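Local coordinates for protein S-adenosyl-L-methionine methyl transferase (Ruegeria pomeroyi DSS-3, PDB 3IHT) that binds S-adenosylmethionine and probably transfers its methyl group to an acceptor substrate, as a Rossmann-like methyltransferase, at residues 12-15 and 16-19. Residues are numbered along the deposited sequence; the frame is centred on the assembly and turned at random.
Sequences EQSR and LDLF
Ser14 and Asp17 grip each other in a capping box that starts helix 15-36. Ser14 is the N-cap: its OG accepts from Asp17 N at 3.0 Å, nearly straight, and takes a weaker, strongly bent bond from Leu16 N. Serine suits the place because its short hydroxyl, with OG lying in the gap flanked by N and C of its own backbone (chi1 81°), folds back over amides that have no preceding turn to bond to. Asp17 returns the favour: its OD2 receives Ser14 N at 3.1 Å, almost linear, from the anti side and 24° out of the carboxylate plane. With CG anti to its own carbonyl carbon (chi1 -66°), the carboxylate leans back toward the N-terminus. The first helical bonds follow, Leu18 N to Ser14 O and Phe19 N to Arg15 O, both 3.1 Å. Gln13 CB and CG lie 4.0 Å from Asp17 CB.

Beyond this shell, Arg27 of the second subunit forms a salt bridge with Asp17 OD1, and His57 of that subunit hydrogen-bonds Ser14 OG through ND1. Replacing Asp17 by alanine would probably cost Ser14 N its acceptor and Arg27 of the second subunit this carboxylate partner. Helix capping and dimer contact thus share one carboxylate, whose negative charge should also suit the helix dipole.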
ATOM      1  N   GLU A  12       7.233 -10.441 -14.832  1.00 44.96           N
ATOM      2  CA  GLU A  12       6.207 -10.799 -13.805  1.00 44.90           C
ATOM      3  C   GLU A  12       6.339  -9.902 -12.572  1.00 43.61           C
ATOM      4  O   GLU A  12       7.452  -9.609 -12.106  1.00 44.33           O
ATOM      5  CB  GLU A  12       6.349 -12.258 -13.384  1.00 45.58           C
ATOM      6  CG  GLU A  12       5.299 -12.712 -12.369  1.00 48.22           C
ATOM      7  CD  GLU A  12       5.448 -14.176 -11.989  1.00 51.51           C
ATOM      8  OE1 GLU A  12       5.705 -15.011 -12.887  1.00 53.91           O
ATOM      9  OE2 GLU A  12       5.309 -14.495 -10.788  1.00 54.27           O
ATOM     10  N   GLN A  13       5.196  -9.467 -12.054  1.00 41.59           N
ATOM     11  CA  GLN A  13       5.168  -8.595 -10.893  1.00 39.84           C
ATOM     12  C   GLN A  13       4.255  -9.143  -9.814  1.00 37.95           C
ATOM     13  O   GLN A  13       3.187  -9.686 -10.101  1.00 38.13           O
ATOM     14  CB  GLN A  13       4.700  -7.206 -11.282  1.00 39.59           C
ATOM     15  CG  GLN A  13       5.817  -6.366 -11.854  1.00 41.41           C
ATOM     16  CD  GLN A  13       5.461  -4.924 -11.864  1.00 41.97           C
ATOM     17  OE1 GLN A  13       6.157  -4.091 -11.277  1.00 42.16           O
ATOM     18  NE2 GLN A  13       4.345  -4.609 -12.506  1.00 42.47           N
ATOM     19  N   SER A  14       4.675  -8.942  -8.574  1.00 35.30           N
ATOM     20  CA  SER A  14       3.921  -9.382  -7.420  1.00 33.20           C
ATOM     21  C   SER A  14       2.899  -8.333  -7.125  1.00 31.77           C
ATOM     22  O   SER A  14       2.924  -7.242  -7.718  1.00 31.22           O
ATOM     23  CB  SER A  14       4.868  -9.567  -6.225  1.00 33.16           C
ATOM     24  OG  SER A  14       5.152  -8.336  -5.590  1.00 31.13           O
ATOM     25  N   ARG A  15       2.010  -8.637  -6.180  1.00 30.07           N
ATOM     26  CA  ARG A  15       1.042  -7.680  -5.707  1.00 28.96           C
ATOM     27  C   ARG A  15       1.712  -6.547  -4.918  1.00 27.26           C
ATOM     28  O   ARG A  15       1.180  -5.436  -4.849  1.00 26.97           O
ATOM     29  CB  ARG A  15      -0.023  -8.366  -4.843  1.00 29.89           C
ATOM     30  CG  ARG A  15      -0.821  -9.437  -5.599  1.00 31.54           C
ATOM     31  CD  ARG A  15      -1.920 -10.046  -4.723  1.00 35.09           C
ATOM     32  NE  ARG A  15      -2.757  -8.991  -4.155  1.00 38.22           N
ATOM     33  CZ  ARG A  15      -3.073  -8.835  -2.863  1.00 41.01           C
ATOM     34  NH1 ARG A  15      -2.680  -9.706  -1.923  1.00 39.96           N
ATOM     35  NH2 ARG A  15      -3.835  -7.797  -2.511  1.00 42.64           N
ATOM     36  N   LEU A  16       2.864  -6.839  -4.328  1.00 25.13           N
ATOM     37  CA  LEU A  16       3.656  -5.823  -3.649  1.00 24.07           C
ATOM     38  C   LEU A  16       4.247  -4.840  -4.695  1.00 24.13           C
ATOM     39  O   LEU A  16       4.184  -3.624  -4.519  1.00 22.53           O
ATOM     40  CB  LEU A  16       4.777  -6.455  -2.840  1.00 23.96           C
ATOM     41  CG  LEU A  16       5.658  -5.491  -2.037  1.00 22.45           C
ATOM     42  CD1 LEU A  16       4.851  -4.610  -1.117  1.00 21.27           C
ATOM     43  CD2 LEU A  16       6.744  -6.274  -1.268  1.00 22.68           C
ATOM     44  N   ASP A  17       4.818  -5.383  -5.758  1.00 23.46           N
ATOM     45  CA  ASP A  17       5.386  -4.520  -6.821  1.00 23.76           C
ATOM     46  C   ASP A  17       4.287  -3.604  -7.392  1.00 23.96           C
ATOM     47  O   ASP A  17       4.483  -2.409  -7.540  1.00 23.98           O
ATOM     48  CB  ASP A  17       5.984  -5.335  -7.973  1.00 24.46           C
ATOM     49  CG  ASP A  17       7.192  -6.159  -7.596  1.00 24.31           C
ATOM     50  OD1 ASP A  17       8.133  -5.697  -6.907  1.00 25.55           O
ATOM     51  OD2 ASP A  17       7.256  -7.317  -8.073  1.00 28.84           O
ATOM     52  N   LEU A  18       3.113  -4.157  -7.673  1.00 24.84           N
ATOM     53  CA  LEU A  18       1.975  -3.382  -8.216  1.00 25.34           C
ATOM     54  C   LEU A  18       1.474  -2.304  -7.293  1.00 25.13           C
ATOM     55  O   LEU A  18       1.121  -1.205  -7.732  1.00 24.48           O
ATOM     56  CB  LEU A  18       0.809  -4.328  -8.577  1.00 26.48           C
ATOM     57  CG  LEU A  18       1.100  -5.234  -9.762  1.00 29.40           C
ATOM     58  CD1 LEU A  18       0.059  -6.395  -9.890  1.00 30.56           C
ATOM     59  CD2 LEU A  18       1.154  -4.392 -11.048  1.00 30.23           C
ATOM     60  N   PHE A  19       1.428  -2.606  -5.995  1.00 23.96           N
ATOM     61  CA  PHE A  19       0.935  -1.638  -5.018  1.00 23.88           C
ATOM     62  C   PHE A  19       1.912  -0.477  -4.874  1.00 21.70           C
ATOM     63  O   PHE A  19       1.502   0.668  -4.810  1.00 22.54           O
ATOM     64  CB  PHE A  19       0.683  -2.375  -3.677  1.00 24.01           C
ATOM     65  CG  PHE A  19       0.187  -1.519  -2.583  1.00 26.16           C
ATOM     66  CD1 PHE A  19      -1.015  -0.820  -2.700  1.00 29.72           C
ATOM     67  CD2 PHE A  19       0.901  -1.433  -1.392  1.00 27.55           C
ATOM     68  CE1 PHE A  19      -1.467  -0.030  -1.649  1.00 31.95           C
ATOM     69  CE2 PHE A  19       0.455  -0.653  -0.336  1.00 30.51           C
ATOM     70  CZ  PHE A  19      -0.725   0.052  -0.456  1.00 32.12           C
TER